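Local atomic coordinates of transcriptional regulator, AraC family (Pseudomonas putida, PDB entry 3GRA), a protein that probably acts as an AraC-family, sequence-specific DNA-binding transcription factor, represented here by its DJ-1/PfpI-like domain rather than its DNA-binding part. Residues A[8-13]-A[74-79]; A[14-19]-A[51-56]; A[44-49]-A[62-67]; A[121-126]-A[153-158]; A[147-152]-A[164-169]. One frame throughout, in Å; residues are numbered along the deposited sequence.

Contact 1 (A[8-13]-A[74-79]); sequences VDFILL and LLVVCG. With EDO (1,2-ethanediol), chain C.
The carbonyl oxygen of Val76 is met by two groups of the adjoining strand: the N-H of Ile11, with N 2.7 Å from O of Val76, and the CA-H of Phe10, with CA 3.4 Å from the same oxygen. The bond belongs to a regular parallel pairing of strands 8-12 and 74-78, an inner pair of the sheet in a DJ-1/PfpI-type alpha/beta sandwich. Backbone bonds alternate along it. Asp9 donates to O of Leu74 and accepts from N of Val76, Ile11 accepts from N of Cys78, and Leu13 N closes the series with a longer bond to O of Cys78. Val8, Phe10, Leu12, Leu74, Val76 and Cys78 share one face, with helix 18-34 packed on Val8, Phe10 and Leu12. Here Phe10 and Val76 lie side by side and point the same way, CD1 of Phe10 resting 3.7 Å from CB of Val76. The thiol of Cys78 reaches the edge of the Phe10 ring near its plane, SG 3.7 Å from CD1, a sulfur-aromatic contact. Val8 CG2, anti to its backbone N, touches both Leu74 CD2 and Val76 CG2. On the other face Ile11 crosses Leu75 obliquely, CG1 of Ile11 being 3.8 Å from CD1 of Leu75, while Asp9 turns its carboxylate away to a salt bridge with Arg7. Past the strand end, Leu13 CD1 packs on Val77 CG1, and a 1,2-ethanediol, probably from the crystallisation liquor, donates from O1 to O of Leu12 at 2.6 Å.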
# COMPACT_ATOMS: atom_id res chain seq x y z
N VAL A 8 -10.17 1.94 -13.99
CA VAL A 8 -9.51 0.73 -13.53
C VAL A 8 -9.86 0.37 -12.08
O VAL A 8 -9.69 1.17 -11.17
CB VAL A 8 -7.98 0.84 -13.67
CG1 VAL A 8 -7.50 2.09 -12.96
CG2 VAL A 8 -7.30 -0.41 -13.08
N ASP A 9 -10.35 -0.85 -11.89
CA ASP A 9 -10.71 -1.35 -10.56
C ASP A 9 -9.74 -2.44 -10.11
O ASP A 9 -9.23 -3.22 -10.91
CB ASP A 9 -12.14 -1.89 -10.55
CG ASP A 9 -13.18 -0.80 -10.33
OD1 ASP A 9 -12.80 0.38 -10.16
OD2 ASP A 9 -14.38 -1.14 -10.34
N PHE A 10 -9.52 -2.51 -8.80
CA PHE A 10 -8.60 -3.47 -8.22
C PHE A 10 -9.29 -4.42 -7.27
O PHE A 10 -9.83 -4.00 -6.24
CB PHE A 10 -7.50 -2.73 -7.45
CG PHE A 10 -6.68 -1.79 -8.29
CD1 PHE A 10 -5.48 -2.22 -8.86
CD2 PHE A 10 -7.08 -0.47 -8.49
CE1 PHE A 10 -4.69 -1.34 -9.61
CE2 PHE A 10 -6.30 0.42 -9.23
CZ PHE A 10 -5.11 -0.02 -9.79
N ILE A 11 -9.27 -5.71 -7.58
CA ILE A 11 -9.88 -6.69 -6.69
C ILE A 11 -8.83 -7.04 -5.64
O ILE A 11 -7.79 -7.64 -5.95
CB ILE A 11 -10.30 -7.98 -7.44
CG1 ILE A 11 -11.39 -7.65 -8.47
CG2 ILE A 11 -10.87 -8.99 -6.45
CD1 ILE A 11 -11.74 -8.79 -9.36
N LEU A 12 -9.09 -6.66 -4.39
CA LEU A 12 -8.15 -6.93 -3.31
C LEU A 12 -8.49 -8.25 -2.64
O LEU A 12 -9.55 -8.39 -2.05
CB LEU A 12 -8.18 -5.81 -2.26
CG LEU A 12 -8.05 -4.35 -2.74
CD1 LEU A 12 -8.08 -3.44 -1.52
CD2 LEU A 12 -6.73 -4.15 -3.52
N LEU A 13 -7.59 -9.22 -2.78
CA LEU A 13 -7.77 -10.53 -2.18
C LEU A 13 -7.15 -10.52 -0.78
O LEU A 13 -6.32 -9.65 -0.47
CB LEU A 13 -7.08 -11.61 -3.03
CG LEU A 13 -7.50 -11.74 -4.51
CD1 LEU A 13 -6.76 -12.90 -5.15
CD2 LEU A 13 -9.00 -11.95 -4.59
N LEU A 74 -10.25 -1.73 -17.20
CA LEU A 74 -9.28 -2.67 -16.66
C LEU A 74 -9.58 -3.15 -15.24
O LEU A 74 -9.76 -2.36 -14.32
CB LEU A 74 -7.88 -2.04 -16.69
CG LEU A 74 -6.72 -2.76 -15.99
CD1 LEU A 74 -6.34 -4.04 -16.73
CD2 LEU A 74 -5.54 -1.81 -15.90
N LEU A 75 -9.63 -4.47 -15.09
CA LEU A 75 -9.89 -5.10 -13.81
C LEU A 75 -8.59 -5.80 -13.43
O LEU A 75 -8.12 -6.68 -14.15
CB LEU A 75 -11.01 -6.14 -13.95
CG LEU A 75 -11.52 -6.83 -12.68
CD1 LEU A 75 -11.99 -5.78 -11.68
CD2 LEU A 75 -12.69 -7.75 -13.04
N VAL A 76 -8.02 -5.40 -12.30
CA VAL A 76 -6.78 -5.95 -11.80
C VAL A 76 -6.95 -6.82 -10.54
O VAL A 76 -7.58 -6.40 -9.56
CB VAL A 76 -5.79 -4.82 -11.47
CG1 VAL A 76 -4.40 -5.40 -11.22
CG2 VAL A 76 -5.76 -3.80 -12.61
N VAL A 77 -6.39 -8.02 -10.58
CA VAL A 77 -6.46 -8.92 -9.44
C VAL A 77 -5.19 -8.72 -8.61
O VAL A 77 -4.06 -8.95 -9.09
CB VAL A 77 -6.56 -10.41 -9.86
CG1 VAL A 77 -6.68 -11.28 -8.59
CG2 VAL A 77 -7.77 -10.63 -10.76
N CYS A 78 -5.39 -8.28 -7.38
CA CYS A 78 -4.28 -8.04 -6.48
C CYS A 78 -4.14 -9.15 -5.45
O CYS A 78 -5.04 -9.41 -4.64
CB CYS A 78 -4.45 -6.70 -5.78
SG CYS A 78 -4.67 -5.32 -6.92
N GLY A 79 -2.99 -9.82 -5.51
CA GLY A 79 -2.70 -10.90 -4.60
C GLY A 79 -1.52 -10.57 -3.73
O GLY A 79 -1.10 -9.41 -3.63
C1 EDO C . -11.33 -11.20 -1.43
O1 EDO C . -11.65 -9.99 -2.12
C2 EDO C . -11.55 -11.01 0.10
O2 EDO C . -12.02 -9.67 0.39

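Contact 2 (A[14-19]-A[51-56]); sequences EHFSMA and VLSDLG
Glu14 brings its backbone up to Val51 CG1 and the carbonyl of Leu52, and the N-H of the next residue, His15, binds O of Leu52 at 2.8 Å, tilted out of the carbonyl plane. The His15 imidazole meets Leu52 at its edge, CE1 lying 3.6 Å from CD2 of Leu52; a water joins ND1 of His15 to O of Ser53. With CG of Phe16 between the backbone N and the carbonyl carbon (chi1 70°), the ring takes CB of Ser53 over one face, CE2 to CB 3.4 Å, in a CH-pi contact, and the Phe16 carbonyl O accepts the N-H of Asp54 at 3.1 Å. Ser17 holds the N-cap position of helix 18-34, its OG bonded to Ser20. Met18, a selenomethionine, donates its N-H to OD1 of Asp54 at 2.8 Å, from 44° above the carboxylate plane, and its side chain crosses that of Leu55 at about a right angle, CG against CD1 of Leu55. Both Met18 and Leu55 also pack on Thr22 of the second subunit. At Ala19 a water links the backbone N to Asp54 OD2. A carboxylate near the first amides of a helix probably gains from the helix dipole; here it is supplied by the type I turn Ser53-Gly56 of a beta hairpin.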
# COMPACT_ATOMS: atom_id res chain seq x y z
N GLU A 14 -7.56 -11.46 0.06
CA GLU A 14 -7.03 -11.50 1.41
C GLU A 14 -5.51 -11.61 1.37
O GLU A 14 -4.96 -12.39 0.59
CB GLU A 14 -7.63 -12.66 2.20
CG GLU A 14 -7.81 -12.34 3.68
CD GLU A 14 -7.86 -13.58 4.56
OE1 GLU A 14 -6.91 -14.38 4.48
OE2 GLU A 14 -8.83 -13.74 5.33
N HIS A 15 -4.84 -10.82 2.21
CA HIS A 15 -3.38 -10.81 2.32
C HIS A 15 -2.68 -10.25 1.08
O HIS A 15 -1.55 -10.62 0.77
CB HIS A 15 -2.85 -12.22 2.64
CG HIS A 15 -3.55 -12.87 3.79
ND1 HIS A 15 -3.84 -12.20 4.96
CD2 HIS A 15 -3.99 -14.14 3.97
CE1 HIS A 15 -4.45 -13.02 5.80
NE2 HIS A 15 -4.55 -14.21 5.22
N PHE A 16 -3.37 -9.36 0.38
CA PHE A 16 -2.83 -8.75 -0.83
C PHE A 16 -1.61 -7.89 -0.51
O PHE A 16 -1.54 -7.25 0.55
CB PHE A 16 -3.90 -7.86 -1.48
CG PHE A 16 -4.22 -6.60 -0.70
CD1 PHE A 16 -3.53 -5.42 -0.95
CD2 PHE A 16 -5.22 -6.60 0.27
CE1 PHE A 16 -3.83 -4.25 -0.26
CE2 PHE A 16 -5.54 -5.43 0.97
CZ PHE A 16 -4.85 -4.25 0.70
N SER A 17 -0.63 -7.90 -1.40
CA SER A 17 0.57 -7.10 -1.22
C SER A 17 0.14 -5.62 -1.14
O SER A 17 -0.34 -5.05 -2.12
CB SER A 17 1.50 -7.31 -2.40
OG SER A 17 2.53 -6.35 -2.39
N MSE A 18 0.28 -5.00 0.02
CA MSE A 18 -0.15 -3.61 0.15
C MSE A 18 0.72 -2.64 -0.64
O MSE A 18 0.23 -1.64 -1.18
CB MSE A 18 -0.17 -3.18 1.63
CG MSE A 18 -0.52 -1.71 1.82
SE MSE A 18 -2.26 -1.33 1.58
CE MSE A 18 -2.75 -1.43 3.30
N ALA A 19 2.01 -2.94 -0.68
CA ALA A 19 2.99 -2.12 -1.38
C ALA A 19 2.76 -2.17 -2.89
O ALA A 19 2.99 -1.19 -3.59
CB ALA A 19 4.40 -2.61 -1.05
N VAL A 51 -10.96 -5.49 3.42
CA VAL A 51 -10.01 -6.51 3.01
C VAL A 51 -8.73 -6.36 3.81
O VAL A 51 -8.22 -5.25 3.98
CB VAL A 51 -9.68 -6.40 1.52
CG1 VAL A 51 -8.81 -7.56 1.10
CG2 VAL A 51 -10.97 -6.37 0.70
N LEU A 52 -8.21 -7.47 4.30
CA LEU A 52 -6.99 -7.47 5.07
C LEU A 52 -5.79 -7.56 4.14
O LEU A 52 -5.78 -8.38 3.21
CB LEU A 52 -6.97 -8.66 6.02
CG LEU A 52 -5.71 -8.76 6.88
CD1 LEU A 52 -5.67 -7.62 7.89
CD2 LEU A 52 -5.68 -10.12 7.58
N SER A 53 -4.79 -6.73 4.39
CA SER A 53 -3.57 -6.72 3.58
C SER A 53 -2.47 -7.49 4.32
O SER A 53 -2.64 -7.89 5.48
CB SER A 53 -3.09 -5.29 3.36
OG SER A 53 -2.61 -4.77 4.57
N ASP A 54 -1.33 -7.66 3.64
CA ASP A 54 -0.20 -8.39 4.17
C ASP A 54 0.49 -7.64 5.29
O ASP A 54 1.43 -8.14 5.90
CB ASP A 54 0.79 -8.70 3.04
CG ASP A 54 1.42 -7.45 2.43
OD1 ASP A 54 0.78 -6.38 2.40
OD2 ASP A 54 2.57 -7.55 1.96
N LEU A 55 0.01 -6.44 5.56
CA LEU A 55 0.56 -5.61 6.61
C LEU A 55 -0.32 -5.62 7.86
O LEU A 55 -0.06 -4.90 8.81
CB LEU A 55 0.70 -4.16 6.11
CG LEU A 55 1.70 -3.81 5.00
CD1 LEU A 55 1.66 -2.29 4.75
CD2 LEU A 55 3.11 -4.22 5.40
N GLY A 56 -1.38 -6.44 7.86
CA GLY A 56 -2.26 -6.49 9.01
C GLY A 56 -3.34 -5.43 8.99
O GLY A 56 -4.28 -5.46 9.80
O HOH W 1 -2.63 -10.44 6.29
O HOH W 2 3.27 -4.75 1.41

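Contact 3 (A[44-49]-A[62-67]); sequences LSLDGD and TELSAA. With EDO (1,2-ethanediol), chain C.
Backbone hydrogen bonds join Ser45 to both Thr62 and Leu64: N of Ser45 donates to O of Thr62 at 2.8 Å, and O of Ser45 accepts a nearly straight bond from N of Leu64, also 2.8 Å (174°). CA-H contacts from Leu44 to O of Thr62 and from Glu63 to O of Ser45 accompany them. The one polar side-chain link is weak: Glu63, with CG anti to its backbone N and a bend at chi2 of 140° that places CD, offers OE2 to the N-H of Gly48 at 3.3 Å. The pairing is a short parallel addition to the sheet of the DJ-1/PfpI fold, strand 62-63 being its outermost strand on this side, next to strand 39-45. Apolar contacts gather round Leu64, whose CD1 lies 3.8 Å from CD1 of Leu44 and 3.9 Å from CD2 of Leu46. Leu44 crosses it at a slant, while Leu46 runs alongside; Leu64 and Leu46 both also touch Ile11 of the next strand. Leu44 CD2 meets Thr62 CB as the two side chains point the same way. The ligand contacts lie with Ser45 and Leu46: a 1,2-ethanediol receives the N-H of Leu46 on O1, 3.0 Å from N, and shares a hydrogen bond between its O2 and Ser45 OG.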
# COMPACT_ATOMS: atom_id res chain seq x y z
N LEU A 44 -11.96 -3.04 -4.79
CA LEU A 44 -13.08 -3.96 -4.75
C LEU A 44 -12.81 -5.22 -3.91
O LEU A 44 -11.69 -5.71 -3.84
CB LEU A 44 -13.47 -4.39 -6.17
CG LEU A 44 -13.93 -3.37 -7.23
CD1 LEU A 44 -14.23 -4.15 -8.52
CD2 LEU A 44 -15.17 -2.61 -6.79
N SER A 45 -13.86 -5.74 -3.29
CA SER A 45 -13.78 -6.95 -2.47
C SER A 45 -14.80 -7.95 -2.95
O SER A 45 -15.93 -7.58 -3.27
CB SER A 45 -14.08 -6.63 -1.00
OG SER A 45 -14.37 -7.83 -0.29
N LEU A 46 -14.41 -9.21 -3.01
CA LEU A 46 -15.31 -10.27 -3.44
C LEU A 46 -16.38 -10.50 -2.39
O LEU A 46 -17.55 -10.70 -2.72
CB LEU A 46 -14.52 -11.55 -3.71
CG LEU A 46 -13.51 -11.40 -4.86
CD1 LEU A 46 -12.83 -12.71 -5.15
CD2 LEU A 46 -14.25 -10.91 -6.11
N ASP A 47 -16.00 -10.48 -1.12
CA ASP A 47 -16.98 -10.64 -0.05
C ASP A 47 -16.69 -9.70 1.11
O ASP A 47 -15.77 -9.94 1.89
CB ASP A 47 -17.06 -12.10 0.43
CG ASP A 47 -15.83 -12.53 1.21
OD1 ASP A 47 -14.87 -13.04 0.59
OD2 ASP A 47 -15.83 -12.35 2.45
N GLY A 48 -17.47 -8.64 1.21
CA GLY A 48 -17.28 -7.68 2.29
C GLY A 48 -16.94 -6.27 1.84
O GLY A 48 -16.78 -5.99 0.64
N ASP A 49 -16.82 -5.38 2.82
CA ASP A 49 -16.50 -3.99 2.57
C ASP A 49 -15.14 -3.69 3.18
O ASP A 49 -14.75 -2.53 3.33
CB ASP A 49 -17.58 -3.09 3.19
CG ASP A 49 -17.49 -3.04 4.71
OD1 ASP A 49 -17.03 -4.02 5.33
OD2 ASP A 49 -17.90 -2.01 5.28
N THR A 62 -15.34 -1.50 -2.00
CA THR A 62 -16.71 -1.70 -2.45
C THR A 62 -16.89 -3.19 -2.73
O THR A 62 -15.97 -3.84 -3.24
CB THR A 62 -17.01 -0.94 -3.75
OG1 THR A 62 -16.85 0.47 -3.54
CG2 THR A 62 -18.43 -1.22 -4.22
N GLU A 63 -18.04 -3.73 -2.38
CA GLU A 63 -18.31 -5.13 -2.64
C GLU A 63 -18.51 -5.22 -4.15
O GLU A 63 -19.31 -4.49 -4.73
CB GLU A 63 -19.56 -5.60 -1.89
CG GLU A 63 -19.95 -7.04 -2.19
CD GLU A 63 -20.42 -7.80 -0.96
OE1 GLU A 63 -21.11 -7.20 -0.11
OE2 GLU A 63 -20.10 -9.01 -0.83
N LEU A 64 -17.76 -6.11 -4.78
CA LEU A 64 -17.84 -6.27 -6.22
C LEU A 64 -19.24 -6.62 -6.70
O LEU A 64 -19.94 -7.44 -6.10
CB LEU A 64 -16.84 -7.32 -6.68
CG LEU A 64 -16.54 -7.39 -8.18
CD1 LEU A 64 -15.11 -7.85 -8.40
CD2 LEU A 64 -17.53 -8.31 -8.87
N SER A 65 -19.66 -5.96 -7.77
CA SER A 65 -20.96 -6.19 -8.37
C SER A 65 -20.67 -6.63 -9.78
O SER A 65 -20.04 -5.90 -10.55
CB SER A 65 -21.78 -4.90 -8.39
OG SER A 65 -22.93 -5.06 -9.20
N ALA A 66 -21.12 -7.83 -10.13
CA ALA A 66 -20.89 -8.37 -11.46
C ALA A 66 -21.29 -7.34 -12.52
O ALA A 66 -20.61 -7.20 -13.54
CB ALA A 66 -21.70 -9.65 -11.65
N ALA A 67 -22.37 -6.62 -12.25
CA ALA A 67 -22.88 -5.61 -13.17
C ALA A 67 -21.97 -4.38 -13.28
O ALA A 67 -21.58 -3.98 -14.37
CB ALA A 67 -24.30 -5.19 -12.75
C1 EDO C . -11.33 -11.20 -1.43
O1 EDO C . -11.65 -9.99 -2.12
C2 EDO C . -11.55 -11.01 0.10
O2 EDO C . -12.02 -9.67 0.39

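Contact 4 (A[121-126]-A[153-158]); sequences DDYGCS and RDRLSA
Chi1 of -87° puts CG of Tyr123 anti to its carbonyl carbon, and chi1 of -65° does the same for CG of Arg155, which comes to rest over one face of the tyrosine ring. Arg153, bent at chi3, lays its guanidinium over the opposite face. The ring is thus sandwiched where strand 123-125, part of a small parallel sheet with strand 142-144, meets the turn of the antiparallel hairpin 149-158 at the margin of the main sheet. On the Arg155 side the contact is CH-pi, Arg155 CG standing 3.5 Å from the centroid of the Tyr123 ring. On the other it is an off-centre cation-pi contact, with Arg153 CZ 4.0 Å from that centroid and the two planes 31° apart. The guanidinium is steadied at its edge, NH2 of Arg153 giving an in-plane bond to O of Asp122 at 2.9 Å; the carboxylate of Asp122 itself pairs with Arg143. The Tyr123 hydroxyl donates to the syn lone pair of Asp154, OH to OD1 2.6 Å. An alanine at Tyr123 would probably leave Asp154 OD1 without this donor and open a gap between Arg153 and Arg155, the Arg153 guanidinium losing its ring partner though still bonded to O of Asp122. Further along, the segments are joined through the Ser157 hydroxyl and water. Ser157 OG accepts the N-H of Ser126 at 2.7 Å, and a water that donates to O of Gly124 lies 2.9 Å from the same Ser157 OG.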
# COMPACT_ATOMS: atom_id res chain seq x y z
N ASP A 121 -4.15 -17.21 -22.23
CA ASP A 121 -3.81 -18.18 -23.26
C ASP A 121 -3.14 -17.50 -24.42
O ASP A 121 -3.76 -16.69 -25.12
CB ASP A 121 -5.07 -18.90 -23.74
CG ASP A 121 -5.48 -20.02 -22.82
OD1 ASP A 121 -4.87 -20.16 -21.74
OD2 ASP A 121 -6.42 -20.76 -23.18
N ASP A 122 -1.87 -17.82 -24.61
CA ASP A 122 -1.06 -17.26 -25.67
C ASP A 122 -0.72 -15.81 -25.36
O ASP A 122 -0.74 -14.93 -26.24
CB ASP A 122 -1.80 -17.38 -27.01
CG ASP A 122 -0.88 -17.19 -28.19
OD1 ASP A 122 0.20 -17.83 -28.22
OD2 ASP A 122 -1.23 -16.42 -29.11
N TYR A 123 -0.41 -15.58 -24.10
CA TYR A 123 -0.04 -14.25 -23.61
C TYR A 123 1.17 -14.38 -22.71
O TYR A 123 1.45 -15.46 -22.17
CB TYR A 123 -1.18 -13.65 -22.78
CG TYR A 123 -2.26 -12.90 -23.53
CD1 TYR A 123 -2.10 -11.55 -23.86
CD2 TYR A 123 -3.49 -13.50 -23.82
CE1 TYR A 123 -3.13 -10.81 -24.43
CE2 TYR A 123 -4.53 -12.78 -24.39
CZ TYR A 123 -4.35 -11.43 -24.69
OH TYR A 123 -5.40 -10.69 -25.19
N GLY A 124 1.90 -13.28 -22.54
CA GLY A 124 3.04 -13.31 -21.66
C GLY A 124 2.52 -12.72 -20.36
O GLY A 124 1.45 -12.12 -20.35
N CYS A 125 3.25 -12.90 -19.27
CA CYS A 125 2.86 -12.34 -17.99
C CYS A 125 4.01 -12.42 -17.01
O CYS A 125 4.99 -13.13 -17.25
CB CYS A 125 1.64 -13.08 -17.40
SG CYS A 125 2.01 -14.71 -16.65
N SER A 126 3.86 -11.69 -15.91
CA SER A 126 4.84 -11.67 -14.84
C SER A 126 4.14 -12.18 -13.60
O SER A 126 2.99 -11.83 -13.33
CB SER A 126 5.36 -10.24 -14.59
OG SER A 126 6.30 -9.86 -15.57
N ARG A 153 -0.40 -6.36 -24.72
CA ARG A 153 -1.72 -6.02 -25.24
C ARG A 153 -2.67 -5.60 -24.13
O ARG A 153 -2.47 -4.56 -23.49
CB ARG A 153 -2.29 -7.22 -26.01
CG ARG A 153 -1.56 -7.44 -27.32
CD ARG A 153 -1.85 -8.79 -27.92
NE ARG A 153 -1.12 -9.85 -27.23
CZ ARG A 153 -1.30 -11.14 -27.46
NH1 ARG A 153 -2.18 -11.52 -28.38
NH2 ARG A 153 -0.63 -12.06 -26.77
N ASP A 154 -3.71 -6.40 -23.90
CA ASP A 154 -4.69 -6.10 -22.86
C ASP A 154 -4.54 -7.04 -21.65
O ASP A 154 -5.51 -7.38 -20.98
CB ASP A 154 -6.10 -6.18 -23.45
CG ASP A 154 -6.37 -7.48 -24.13
OD1 ASP A 154 -5.43 -8.30 -24.25
OD2 ASP A 154 -7.53 -7.71 -24.55
N ARG A 155 -3.30 -7.44 -21.38
CA ARG A 155 -2.98 -8.27 -20.23
C ARG A 155 -1.74 -7.68 -19.55
O ARG A 155 -0.61 -7.79 -20.03
CB ARG A 155 -2.75 -9.73 -20.64
CG ARG A 155 -4.01 -10.40 -21.22
CD ARG A 155 -5.15 -10.56 -20.19
NE ARG A 155 -6.38 -11.05 -20.84
CZ ARG A 155 -7.28 -10.27 -21.44
NH1 ARG A 155 -7.13 -8.96 -21.47
NH2 ARG A 155 -8.33 -10.81 -22.04
N LEU A 156 -1.99 -7.01 -18.43
CA LEU A 156 -0.97 -6.35 -17.65
C LEU A 156 -0.70 -7.09 -16.32
O LEU A 156 -1.62 -7.39 -15.55
CB LEU A 156 -1.39 -4.90 -17.38
CG LEU A 156 -1.44 -3.93 -18.56
CD1 LEU A 156 -2.54 -4.34 -19.56
CD2 LEU A 156 -1.71 -2.53 -18.04
N SER A 157 0.56 -7.38 -16.04
CA SER A 157 0.86 -8.10 -14.82
C SER A 157 2.19 -7.74 -14.22
O SER A 157 3.11 -7.34 -14.94
CB SER A 157 0.80 -9.61 -15.07
OG SER A 157 1.81 -10.01 -15.97
N ALA A 158 2.28 -7.87 -12.90
CA ALA A 158 3.51 -7.55 -12.18
C ALA A 158 3.78 -8.59 -11.08
O ALA A 158 2.85 -9.10 -10.44
CB ALA A 158 3.43 -6.14 -11.60
O HOH W 3 0.55 -9.96 -18.57
O HOH W 4 0.81 -11.38 -11.10

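Contact 5 (A[147-152]-A[164-169]); sequences ASFTLD and AMELML
Phe149 turns one ring face squarely to the helix, and CB of Glu166 stands over its centre, 3.5 Å from the ring centroid and 6° off the normal. In this CH-pi contact CB is about equally far from all six ring carbons, CE2 being the nearest at 3.6 Å from Glu166 CB. Chi1 of 62° sets CG of Phe149 between the backbone N and the carbonyl carbon, on the side of the helix. Glu166 bends at chi2; CB and, less closely, CG make the contact. Beside this pair, Phe149 CB faces Leu167 CB more loosely at 4.2 Å. Leu151 and Leu167 pass one another head to tail, with CD2 of Leu151 3.3 Å from CD1 of Leu167, tighter than usual for two methyls. The same CD1 of Leu167 lies 3.3 Å from O of Thr150. An alanine in place of Phe149 would probably open a gap beneath Glu166 and leave its side chain freer to turn, although the CB contact with Leu167 would remain. Leu167 also packs on Leu156 and Ala158 of the adjacent strand and on Leu107 beyond it. Strand 149-152 and helix 164-169 run 23° apart with axes 7.7 Å from each other at the closest, a helix lying along the outermost strand of the sheet, as in an alpha/beta sandwich of the DJ-1/PfpI family.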
# COMPACT_ATOMS: atom_id res chain seq x y z
N ALA A 147 10.93 -11.15 -16.20
CA ALA A 147 11.04 -9.76 -15.73
C ALA A 147 9.89 -9.44 -14.77
O ALA A 147 8.83 -10.07 -14.80
CB ALA A 147 11.00 -8.79 -16.94
N SER A 148 10.07 -8.41 -13.94
CA SER A 148 9.07 -8.07 -12.92
C SER A 148 7.69 -7.55 -13.37
O SER A 148 6.74 -7.58 -12.58
CB SER A 148 9.69 -7.09 -11.92
OG SER A 148 9.88 -5.81 -12.51
N PHE A 149 7.56 -7.06 -14.60
CA PHE A 149 6.26 -6.61 -15.11
C PHE A 149 6.11 -7.01 -16.56
O PHE A 149 7.09 -7.36 -17.20
CB PHE A 149 6.06 -5.09 -14.97
CG PHE A 149 7.04 -4.26 -15.74
CD1 PHE A 149 6.62 -3.45 -16.80
CD2 PHE A 149 8.38 -4.25 -15.39
CE1 PHE A 149 7.52 -2.64 -17.49
CE2 PHE A 149 9.30 -3.44 -16.07
CZ PHE A 149 8.87 -2.63 -17.12
N THR A 150 4.88 -6.98 -17.06
CA THR A 150 4.58 -7.39 -18.43
C THR A 150 3.41 -6.60 -19.00
O THR A 150 2.33 -6.55 -18.40
CB THR A 150 4.22 -8.90 -18.48
OG1 THR A 150 5.36 -9.69 -18.11
CG2 THR A 150 3.76 -9.30 -19.91
N LEU A 151 3.63 -6.00 -20.16
CA LEU A 151 2.62 -5.21 -20.84
C LEU A 151 2.40 -5.87 -22.19
O LEU A 151 3.04 -5.52 -23.17
CB LEU A 151 3.12 -3.78 -21.05
CG LEU A 151 3.61 -3.08 -19.78
CD1 LEU A 151 4.61 -2.01 -20.16
CD2 LEU A 151 2.42 -2.52 -18.99
N ASP A 152 1.51 -6.85 -22.21
CA ASP A 152 1.23 -7.58 -23.43
C ASP A 152 -0.21 -7.35 -23.85
O ASP A 152 -1.12 -8.01 -23.38
CB ASP A 152 1.49 -9.07 -23.19
CG ASP A 152 1.22 -9.90 -24.42
OD1 ASP A 152 1.23 -9.34 -25.54
OD2 ASP A 152 1.03 -11.13 -24.27
N ALA A 164 5.01 -3.45 -10.27
CA ALA A 164 3.69 -2.83 -10.29
C ALA A 164 3.80 -1.34 -10.59
O ALA A 164 2.94 -0.78 -11.28
CB ALA A 164 2.98 -3.05 -8.95
N MSE A 165 4.83 -0.68 -10.07
CA MSE A 165 5.01 0.75 -10.35
C MSE A 165 5.30 0.90 -11.85
O MSE A 165 4.72 1.76 -12.51
CB MSE A 165 6.16 1.35 -9.53
CG MSE A 165 6.40 2.86 -9.77
SE MSE A 165 7.87 3.54 -8.89
CE MSE A 165 9.15 3.02 -10.02
N GLU A 166 6.19 0.06 -12.39
CA GLU A 166 6.53 0.13 -13.80
C GLU A 166 5.31 -0.22 -14.66
O GLU A 166 5.08 0.37 -15.71
CB GLU A 166 7.67 -0.82 -14.16
CG GLU A 166 9.04 -0.47 -13.59
CD GLU A 166 9.59 0.86 -14.08
OE1 GLU A 166 9.23 1.29 -15.20
OE2 GLU A 166 10.39 1.48 -13.35
N LEU A 167 4.52 -1.19 -14.19
CA LEU A 167 3.34 -1.62 -14.93
C LEU A 167 2.37 -0.47 -15.14
O LEU A 167 1.90 -0.26 -16.26
CB LEU A 167 2.65 -2.78 -14.20
CG LEU A 167 1.48 -3.44 -14.93
CD1 LEU A 167 1.98 -4.21 -16.15
CD2 LEU A 167 0.75 -4.39 -13.98
N MSE A 168 2.05 0.28 -14.09
CA MSE A 168 1.13 1.39 -14.22
C MSE A 168 1.76 2.56 -14.99
O MSE A 168 1.06 3.36 -15.59
CB MSE A 168 0.62 1.85 -12.85
CG MSE A 168 -0.32 0.84 -12.16
SE MSE A 168 -1.87 0.48 -13.04
CE MSE A 168 -1.42 -0.93 -13.95
N LEU A 169 3.09 2.65 -14.97
CA LEU A 169 3.77 3.70 -15.73
C LEU A 169 3.65 3.29 -17.19
O LEU A 169 3.49 4.14 -18.07
CB LEU A 169 5.26 3.79 -15.33
CG LEU A 169 5.50 4.65 -14.08
CD1 LEU A 169 6.90 4.44 -13.52
CD2 LEU A 169 5.26 6.12 -14.46

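How the contacts relate
Contacts 1, 3, 4 and 5 all reach one mixed sheet. Contact 1 is in its interior, its centre about 5 Å from that of the chain; contact 3 is at one margin, contacts 4 and 5 at the other, with about 24 Å between the centres of contacts 3 and 4. Contacts 1 and 3 meet through neighbouring strands 6-12 and 39-45, Phe10 O lying 2.8 Å from Leu44 N, and they share one ethanediol. Contact 2 joins contact 1 where Gly79 O meets Ser17 N at 2.7 Å. Ser126 OG ties contact 4 to contact 5, 2.7 Å from Thr150 OG1. The magnesium-binding Asp91, without metal in this chain, lies about 9 Å from Val77, side chain to side chain.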